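Local coordinates for protein heavy metal cation tricomponent efflux pump ZneA(CzcA-like) (Cupriavidus metallidurans, PDB 4K0J) that exports Zn(II) in exchange for protons, acting as the inner-membrane RND-family antiporter of a tripartite heavy-metal efflux system, at residues 440-444 and 472-476; 393-399 and 967-972; 402-406 and 959-964; 432-436 and 929-934. The contacts are given in a common frame with arbitrary orientation. Residue numbers count along the deposited sequence, not the author numbering.

Contact 1. Residues 440-444 and 472-476; sequences MIVII and LFGAL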
# COMPACT_ATOMS: atom_id res chain seq x y z
N MET C 440 1.71 -7.70 -41.68
CA MET C 440 1.96 -6.74 -40.61
C MET C 440 1.54 -7.28 -39.24
O MET C 440 2.17 -6.96 -38.23
CB MET C 440 1.28 -5.40 -40.91
CG MET C 440 1.78 -4.71 -42.18
SD MET C 440 3.34 -3.83 -42.01
CE MET C 440 2.76 -2.20 -41.54
N ILE C 441 0.51 -8.11 -39.19
CA ILE C 441 0.18 -8.76 -37.93
C ILE C 441 1.26 -9.80 -37.61
O ILE C 441 1.45 -10.17 -36.46
CB ILE C 441 -1.23 -9.41 -37.92
CG1 ILE C 441 -1.70 -9.63 -36.48
CG2 ILE C 441 -1.24 -10.72 -38.69
CD1 ILE C 441 -2.99 -10.40 -36.36
N VAL C 442 1.96 -10.25 -38.65
CA VAL C 442 3.09 -11.15 -38.46
C VAL C 442 4.30 -10.39 -37.94
O VAL C 442 4.99 -10.87 -37.05
CB VAL C 442 3.44 -11.92 -39.76
CG1 VAL C 442 4.89 -12.39 -39.73
CG2 VAL C 442 2.52 -13.11 -39.92
N ILE C 443 4.55 -9.20 -38.46
CA ILE C 443 5.67 -8.41 -37.95
C ILE C 443 5.37 -7.92 -36.53
O ILE C 443 6.29 -7.68 -35.73
CB ILE C 443 6.07 -7.24 -38.89
CG1 ILE C 443 7.42 -6.67 -38.48
CG2 ILE C 443 5.03 -6.15 -38.87
CD1 ILE C 443 7.86 -5.49 -39.33
N ILE C 444 4.09 -7.79 -36.21
CA ILE C 444 3.67 -7.43 -34.86
C ILE C 444 3.79 -8.61 -33.89
O ILE C 444 4.28 -8.46 -32.77
CB ILE C 444 2.24 -6.85 -34.83
CG1 ILE C 444 2.29 -5.34 -35.02
CG2 ILE C 444 1.54 -7.18 -33.52
CD1 ILE C 444 0.93 -4.67 -34.96
N LEU C 472 2.92 0.30 -35.40
CA LEU C 472 2.73 -0.69 -36.46
C LEU C 472 1.25 -0.81 -36.74
O LEU C 472 0.82 -0.79 -37.90
CB LEU C 472 3.30 -2.04 -36.04
CG LEU C 472 3.92 -2.92 -37.13
CD1 LEU C 472 2.86 -3.40 -38.10
CD2 LEU C 472 5.01 -2.16 -37.86
N PHE C 473 0.46 -0.93 -35.68
CA PHE C 473 -0.98 -0.98 -35.82
C PHE C 473 -1.50 0.31 -36.44
O PHE C 473 -2.51 0.31 -37.14
CB PHE C 473 -1.66 -1.24 -34.48
CG PHE C 473 -3.15 -1.37 -34.57
CD1 PHE C 473 -3.72 -2.49 -35.15
CD2 PHE C 473 -3.97 -0.37 -34.09
CE1 PHE C 473 -5.10 -2.61 -35.24
CE2 PHE C 473 -5.35 -0.49 -34.18
CZ PHE C 473 -5.91 -1.61 -34.76
N GLY C 474 -0.80 1.41 -36.18
CA GLY C 474 -1.14 2.69 -36.77
C GLY C 474 -0.82 2.71 -38.25
O GLY C 474 -1.56 3.29 -39.04
N ALA C 475 0.27 2.06 -38.63
CA ALA C 475 0.67 1.96 -40.03
C ALA C 475 -0.36 1.14 -40.78
O ALA C 475 -0.71 1.45 -41.92
CB ALA C 475 2.04 1.31 -40.14
N LEU C 476 -0.85 0.09 -40.13
CA LEU C 476 -1.94 -0.71 -40.66
C LEU C 476 -3.19 0.14 -40.85
O LEU C 476 -3.78 0.17 -41.93
CB LEU C 476 -2.24 -1.87 -39.72
CG LEU C 476 -3.52 -2.67 -40.01
CD1 LEU C 476 -3.41 -3.36 -41.36
CD2 LEU C 476 -3.79 -3.67 -38.90
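This is apolar, antiparallel packing between two consecutive membrane helices, 433-447 and 463-479, which correspond to the predicted fifth and sixth transmembrane spans of the RND fold. Over these short segments the axes approach to 10.1 Å, with 175° between their N-to-C directions, so the helices run almost exactly against each other. A separation of this size is bridged by side chains, and the nearest CA pairs, Ile-444 with Leu-472 and Met-440 with Leu-476, are still 7.0 and 7.2 Å apart. Leu-472 fills most of the gap and is the most covered residue of the contact. Its CD1 lies 3.6 Å from CG2 of Ile-443, 3.6 Å from CE of Met-440 and 3.6 Å from the carbonyl O of Met-440, while its CB meets CG1 of Ile-444, also at 3.6 Å. Met-440 reaches across with its thioether and sets its terminal CE 3.8 Å from CB of Ala-475. At the other end of the segment, Ile-444 CD1 rests 3.8 Å from Phe-473 N and 4.3 Å from Phe-473 CB; the phenylalanine ring lies on the surface and may face lipid. Ile-443 and Ala-475 also turn to Ile-396 and Ile-397 of the broken fourth span, whereas Ile-441 and Val-442 pack on Leu-873 at the end of helix 848-873, so the helix of residues 440-444 lies between several neighbours of the bundle.

Contact 2. Residues 393-399 and 967-972; sequences DFGIIVD and VAALGL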
# COMPACT_ATOMS: atom_id res chain seq x y z
N ASP C 393 13.05 1.88 -37.02
CA ASP C 393 13.49 1.72 -38.40
C ASP C 393 12.88 2.76 -39.34
O ASP C 393 13.48 3.10 -40.36
CB ASP C 393 13.17 0.31 -38.89
CG ASP C 393 14.04 -0.13 -40.06
OD1 ASP C 393 14.58 0.74 -40.78
OD2 ASP C 393 14.19 -1.35 -40.25
N PHE C 394 11.69 3.25 -39.00
CA PHE C 394 10.94 4.17 -39.87
C PHE C 394 10.62 3.56 -41.23
O PHE C 394 9.45 3.45 -41.60
CB PHE C 394 11.68 5.50 -40.05
CG PHE C 394 11.47 6.47 -38.93
CD1 PHE C 394 12.23 7.62 -38.84
CD2 PHE C 394 10.50 6.23 -37.97
CE1 PHE C 394 12.04 8.51 -37.81
CE2 PHE C 394 10.30 7.13 -36.94
CZ PHE C 394 11.07 8.27 -36.86
N GLY C 395 11.65 3.16 -41.96
CA GLY C 395 11.47 2.51 -43.24
C GLY C 395 10.86 1.13 -43.14
O GLY C 395 10.70 0.44 -44.14
N ILE C 396 10.54 0.70 -41.92
CA ILE C 396 9.87 -0.57 -41.70
C ILE C 396 8.41 -0.32 -41.36
O ILE C 396 7.59 -1.24 -41.32
CB ILE C 396 10.53 -1.38 -40.57
CG1 ILE C 396 10.40 -2.88 -40.82
CG2 ILE C 396 9.94 -1.01 -39.22
CD1 ILE C 396 11.08 -3.73 -39.78
N ILE C 397 8.08 0.95 -41.13
CA ILE C 397 6.72 1.37 -40.83
C ILE C 397 5.92 1.58 -42.11
O ILE C 397 4.74 1.23 -42.19
CB ILE C 397 6.70 2.70 -40.04
CG1 ILE C 397 7.70 2.65 -38.88
CG2 ILE C 397 5.30 3.01 -39.53
CD1 ILE C 397 7.74 3.93 -38.07
N VAL C 398 6.58 2.15 -43.12
CA VAL C 398 5.92 2.53 -44.36
C VAL C 398 5.73 1.36 -45.32
O VAL C 398 5.01 1.48 -46.30
CB VAL C 398 6.69 3.64 -45.07
CG1 VAL C 398 6.79 4.85 -44.18
CG2 VAL C 398 8.08 3.14 -45.46
N ASP C 399 6.39 0.24 -45.03
CA ASP C 399 6.28 -0.94 -45.88
C ASP C 399 4.85 -1.45 -45.95
O ASP C 399 4.47 -2.16 -46.89
CB ASP C 399 7.21 -2.04 -45.39
CG ASP C 399 8.66 -1.72 -45.64
OD1 ASP C 399 8.95 -0.56 -46.01
OD2 ASP C 399 9.52 -2.61 -45.47
N VAL C 967 14.04 1.05 -47.99
CA VAL C 967 13.64 1.97 -46.93
C VAL C 967 13.88 1.36 -45.55
O VAL C 967 14.32 2.04 -44.63
CB VAL C 967 12.17 2.42 -47.06
CG1 VAL C 967 12.02 3.42 -48.18
CG2 VAL C 967 11.26 1.22 -47.28
N ALA C 968 13.60 0.06 -45.42
CA ALA C 968 13.80 -0.60 -44.14
C ALA C 968 15.29 -0.76 -43.83
O ALA C 968 15.66 -1.03 -42.69
CB ALA C 968 13.10 -1.95 -44.13
N ALA C 969 16.14 -0.58 -44.83
CA ALA C 969 17.57 -0.78 -44.66
C ALA C 969 18.36 0.52 -44.73
O ALA C 969 19.59 0.50 -44.67
CB ALA C 969 18.10 -1.78 -45.68
N LEU C 970 17.66 1.64 -44.87
CA LEU C 970 18.33 2.94 -44.88
C LEU C 970 17.90 3.78 -43.69
O LEU C 970 18.52 4.81 -43.38
CB LEU C 970 18.07 3.70 -46.18
CG LEU C 970 18.79 3.18 -47.42
CD1 LEU C 970 18.89 4.26 -48.48
CD2 LEU C 970 20.17 2.65 -47.07
N GLY C 971 16.85 3.35 -43.01
CA GLY C 971 16.40 4.02 -41.80
C GLY C 971 17.33 3.72 -40.64
O GLY C 971 17.37 4.47 -39.67
N LEU C 972 18.08 2.63 -40.76
CA LEU C 972 18.94 2.19 -39.67
C LEU C 972 20.42 2.46 -39.92
O LEU C 972 21.25 2.28 -39.03
CB LEU C 972 18.69 0.72 -39.36
CG LEU C 972 17.29 0.48 -38.80
CD1 LEU C 972 17.08 -0.97 -38.45
CD2 LEU C 972 17.07 1.36 -37.58
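The backbones approach closely in this buried contact. The CA atoms of Gly-395 and Ala-968 are 4.0 Å apart, and two CA-H...O contacts join the two segments, Gly-395 CA to Val-967 O at 3.2 Å and Gly-971 CA to Asp-393 O at 3.4 Å. A CB on either glycine would clash with the same carbonyl oxygens. Among polar groups, Asp-393 places OD1 2.8 Å and OD2 2.9 Å from Ala-968 O; taken as a carboxylate, it offers this carbonyl no proton, and these are close approaches, not assigned hydrogen bonds. Both acids also pack against aliphatic carbon, Asp-393 OD1 3.4 Å from Leu-972 CG and Asp-399 OD1 3.2 Å from Val-967 CG2. Purely apolar contact is modest: Val-398 CG2 meets Val-967 CG2 at 4.1 Å. Val-923 of helix 911-939 flanks Ile-396, Asp-399 and Ala-968. Buried acidic residues on an interrupted fourth transmembrane span, beside the tenth and eleventh, are characteristic of the RND proton-relay region, and Asp-393 and Asp-399 are consistent with such a role.

Contact 3. Residues 402-406 and 959-964; sequences IVVME and RPVLMT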
# COMPACT_ATOMS: atom_id res chain seq x y z
N ILE C 402 3.82 1.56 -48.67
CA ILE C 402 4.47 1.75 -49.96
C ILE C 402 4.16 0.65 -50.97
O ILE C 402 4.28 0.85 -52.18
CB ILE C 402 6.00 1.92 -49.83
CG1 ILE C 402 6.66 0.59 -49.45
CG2 ILE C 402 6.34 3.01 -48.83
CD1 ILE C 402 8.16 0.70 -49.28
N VAL C 403 3.75 -0.52 -50.48
CA VAL C 403 3.38 -1.62 -51.36
C VAL C 403 2.07 -1.29 -52.09
O VAL C 403 1.89 -1.65 -53.25
CB VAL C 403 3.21 -2.93 -50.59
CG1 VAL C 403 4.57 -3.49 -50.20
CG2 VAL C 403 2.34 -2.72 -49.37
N VAL C 404 1.17 -0.62 -51.38
CA VAL C 404 -0.10 -0.18 -51.93
C VAL C 404 0.15 0.84 -53.03
O VAL C 404 -0.33 0.70 -54.16
CB VAL C 404 -0.98 0.45 -50.85
CG1 VAL C 404 -2.34 0.80 -51.41
CG2 VAL C 404 -1.10 -0.49 -49.65
N MET C 405 0.92 1.87 -52.69
CA MET C 405 1.30 2.92 -53.62
C MET C 405 2.00 2.36 -54.86
O MET C 405 1.77 2.83 -55.97
CB MET C 405 2.21 3.94 -52.93
CG MET C 405 2.76 5.00 -53.85
SD MET C 405 1.45 5.96 -54.64
CE MET C 405 0.69 6.74 -53.22
N GLU C 406 2.84 1.35 -54.65
CA GLU C 406 3.53 0.70 -55.76
C GLU C 406 2.51 -0.04 -56.62
O GLU C 406 2.60 -0.03 -57.85
CB GLU C 406 4.60 -0.27 -55.25
CG GLU C 406 5.75 -0.53 -56.23
CD GLU C 406 5.36 -1.42 -57.40
OE1 GLU C 406 4.42 -2.22 -57.26
OE2 GLU C 406 6.00 -1.31 -58.47
N ARG C 959 10.06 -4.41 -57.93
CA ARG C 959 10.01 -3.06 -57.36
C ARG C 959 9.47 -2.92 -55.93
O ARG C 959 10.08 -2.22 -55.12
CB ARG C 959 9.32 -2.09 -58.33
CG ARG C 959 10.17 -1.74 -59.53
CD ARG C 959 11.55 -1.26 -59.11
NE ARG C 959 12.53 -1.38 -60.18
CZ ARG C 959 13.84 -1.20 -60.02
NH1 ARG C 959 14.66 -1.33 -61.05
NH2 ARG C 959 14.33 -0.89 -58.83
N PRO C 960 8.32 -3.56 -55.61
CA PRO C 960 7.84 -3.44 -54.23
C PRO C 960 8.84 -3.99 -53.22
O PRO C 960 9.17 -3.33 -52.23
CB PRO C 960 6.57 -4.31 -54.22
CG PRO C 960 6.13 -4.35 -55.62
CD PRO C 960 7.37 -4.32 -56.45
N VAL C 961 9.34 -5.20 -53.50
CA VAL C 961 10.29 -5.85 -52.62
C VAL C 961 11.57 -5.03 -52.46
O VAL C 961 12.02 -4.81 -51.34
CB VAL C 961 10.63 -7.27 -53.11
CG1 VAL C 961 11.75 -7.87 -52.27
CG2 VAL C 961 9.40 -8.15 -53.08
N LEU C 962 12.13 -4.58 -53.57
CA LEU C 962 13.34 -3.76 -53.52
C LEU C 962 13.12 -2.47 -52.74
O LEU C 962 13.98 -2.03 -51.98
CB LEU C 962 13.85 -3.44 -54.93
CG LEU C 962 14.48 -4.58 -55.71
CD1 LEU C 962 15.22 -4.05 -56.93
CD2 LEU C 962 15.41 -5.39 -54.83
N MET C 963 11.95 -1.87 -52.94
CA MET C 963 11.61 -0.60 -52.30
C MET C 963 11.54 -0.77 -50.79
O MET C 963 12.18 -0.03 -50.04
CB MET C 963 10.29 -0.07 -52.85
CG MET C 963 10.16 1.44 -52.84
SD MET C 963 8.81 2.03 -53.89
CE MET C 963 7.42 1.19 -53.15
N THR C 964 10.76 -1.75 -50.36
CA THR C 964 10.63 -2.07 -48.94
C THR C 964 12.00 -2.39 -48.33
O THR C 964 12.37 -1.85 -47.29
CB THR C 964 9.71 -3.29 -48.71
OG1 THR C 964 10.20 -4.40 -49.47
CG2 THR C 964 8.29 -2.97 -49.15
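Within the RND transmembrane bundle, helix 399-411 of the predicted fourth span crosses helix 958-970 of the eleventh in a buried helix-helix contact, their short axes 9.6 Å apart at closest approach and inclined at 147°, a clearly tilted antiparallel pair. Ile-402 opens the interface: its CD1 meets CG2 of Thr-964 at 3.7 Å, while its CB lies 3.7 Å and its carbonyl O 3.3 Å from CE of Met-963. The methionine thus lays its methyl over the first turn of the segment. Val-403 follows with CG1 3.9 Å from the same Thr-964 CG2. That threonine offers its methyl to the interface, and its OG1 is hydrogen-bonded to Asn-927 OD1 on helix 911-939. One turn on from Ile-402 comes Glu-406, the residue most covered here. Its CB touches Met-963 CE at 3.8 Å, and the chain then leads to the start of the opposing segment, where the backbones are close, with Val-403 and Pro-960 CA atoms 5.6 Å apart. Arg-959 points its guanidinium away and makes no salt bridge to this acid; instead Glu-406 OE2 lies 3.4 Å from Arg-959 CB, and OE1 3.2 Å from Pro-960 CG.

Contact 4. Residues 432-436 and 929-934; sequences VARPI and IIMIAN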
# COMPACT_ATOMS: atom_id res chain seq x y z
N VAL C 432 -3.32 -6.54 -52.75
CA VAL C 432 -2.20 -6.72 -51.84
C VAL C 432 -2.65 -6.50 -50.39
O VAL C 432 -1.83 -6.34 -49.48
CB VAL C 432 -1.02 -5.79 -52.23
CG1 VAL C 432 -1.30 -4.35 -51.81
CG2 VAL C 432 0.30 -6.30 -51.67
N ALA C 433 -3.96 -6.51 -50.18
CA ALA C 433 -4.53 -6.30 -48.85
C ALA C 433 -4.20 -7.43 -47.87
O ALA C 433 -3.54 -7.20 -46.87
CB ALA C 433 -6.04 -6.11 -48.94
N ARG C 434 -4.66 -8.65 -48.17
CA ARG C 434 -4.42 -9.82 -47.30
C ARG C 434 -2.95 -10.05 -46.90
O ARG C 434 -2.66 -10.26 -45.72
CB ARG C 434 -5.03 -11.09 -47.91
CG ARG C 434 -6.55 -11.11 -47.97
CD ARG C 434 -7.18 -11.40 -46.62
NE ARG C 434 -6.87 -12.74 -46.14
CZ ARG C 434 -7.55 -13.84 -46.46
NH1 ARG C 434 -8.59 -13.76 -47.28
NH2 ARG C 434 -7.19 -15.01 -45.97
N PRO C 435 -2.02 -10.02 -47.88
CA PRO C 435 -0.61 -10.19 -47.49
C PRO C 435 -0.11 -9.04 -46.62
O PRO C 435 0.90 -9.20 -45.94
CB PRO C 435 0.13 -10.19 -48.84
CG PRO C 435 -0.90 -10.54 -49.85
CD PRO C 435 -2.16 -9.92 -49.35
N ILE C 436 -0.80 -7.91 -46.65
CA ILE C 436 -0.42 -6.76 -45.84
C ILE C 436 -0.99 -6.81 -44.42
O ILE C 436 -0.26 -6.59 -43.46
CB ILE C 436 -0.77 -5.42 -46.52
CG1 ILE C 436 0.36 -5.02 -47.46
CG2 ILE C 436 -0.98 -4.32 -45.49
CD1 ILE C 436 1.72 -5.07 -46.79
N ILE C 929 6.61 -12.96 -47.77
CA ILE C 929 5.16 -13.09 -47.83
C ILE C 929 4.60 -12.42 -49.08
O ILE C 929 3.84 -13.03 -49.81
CB ILE C 929 4.48 -12.50 -46.59
CG1 ILE C 929 4.58 -13.46 -45.41
CG2 ILE C 929 3.01 -12.21 -46.86
CD1 ILE C 929 4.14 -12.87 -44.09
N ILE C 930 4.99 -11.17 -49.31
CA ILE C 930 4.52 -10.44 -50.49
C ILE C 930 4.86 -11.19 -51.78
O ILE C 930 4.00 -11.41 -52.64
CB ILE C 930 5.10 -9.02 -50.55
CG1 ILE C 930 4.49 -8.16 -49.44
CG2 ILE C 930 4.82 -8.39 -51.91
CD1 ILE C 930 2.99 -8.00 -49.56
N MET C 931 6.13 -11.58 -51.90
CA MET C 931 6.59 -12.35 -53.05
C MET C 931 5.72 -13.59 -53.29
O MET C 931 5.08 -13.72 -54.34
CB MET C 931 8.05 -12.76 -52.87
CG MET C 931 8.51 -13.88 -53.79
SD MET C 931 8.27 -13.48 -55.53
CE MET C 931 9.51 -12.22 -55.76
N ILE C 932 5.69 -14.48 -52.31
CA ILE C 932 5.00 -15.76 -52.43
C ILE C 932 3.49 -15.59 -52.65
O ILE C 932 2.87 -16.39 -53.35
CB ILE C 932 5.29 -16.67 -51.21
CG1 ILE C 932 6.23 -17.81 -51.63
CG2 ILE C 932 4.01 -17.25 -50.62
CD1 ILE C 932 7.52 -17.32 -52.25
N ALA C 933 2.91 -14.55 -52.06
CA ALA C 933 1.48 -14.30 -52.18
C ALA C 933 1.11 -13.81 -53.57
O ALA C 933 0.24 -14.39 -54.22
CB ALA C 933 1.02 -13.31 -51.13
N ASN C 934 1.78 -12.75 -54.03
CA ASN C 934 1.51 -12.24 -55.37
C ASN C 934 1.83 -13.29 -56.44
O ASN C 934 1.20 -13.32 -57.49
CB ASN C 934 2.27 -10.94 -55.64
CG ASN C 934 1.74 -9.79 -54.80
OD1 ASN C 934 1.30 -9.98 -53.67
ND2 ASN C 934 1.78 -8.58 -55.36
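Pro-435, with 74 Å² covered, is the centre of this contact, followed by Ile-930 and then Val-432. The proline lies in the first turn of helix 433-447, where its lack of an amide hydrogen costs no helical hydrogen bond, and its ring is pressed against one face of helix 911-939. CG touches CB of Ala-933 at 3.6 Å, and CB meets Ile-930 CD1 at 3.7 Å and Ile-929 CG2 at 4.0 Å, so the ring rests on three residues spread over a single turn. The CA atoms of Pro-435 and Ile-930 are 5.9 Å apart, and the small side chain of Ala-933 is consistent with this close approach. Ile-930 is the hub of the opposite side, its CD1 being reached also by Val-432 CG2 at 3.8 Å and by Ile-436 CD1 at 4.2 Å. Val-432, just ahead of the helix, extends the patch loosely to Asn-934, with Asn-934 OD1 4.3 Å from Val-432 CG2. Ile-929 and Ile-932 pack in turn on helix 884-888, and Asn-934 on Arg-957. Between the two segments the attachment of the predicted fifth span to the tenth rests on aliphatic surface and close fit, with neither salt bridge nor hydrogen bond to fix its direction.

In the fold
From the N terminus, the chain first meets contact 2 at 393-399, then contact 3 at 402-406, contact 4 at 432-436 and contact 1 at 440-444. Contact 1 closes at once, with 472-476. The others wait until the second half of the pump, and close in reverse order: contact 4 at 929-934, contact 3 at 959-964, contact 2 at 967-972. All four are therefore concentric, and none cross. Contacts 2, 3 and 4 tie the fourth and fifth spans to the tenth and eleventh across more than 490 residues; contact 1 pairs neighbouring spans. Ile-436 CD1 links contacts 3 and 4, lying 3.5 Å from Val-403 CG2.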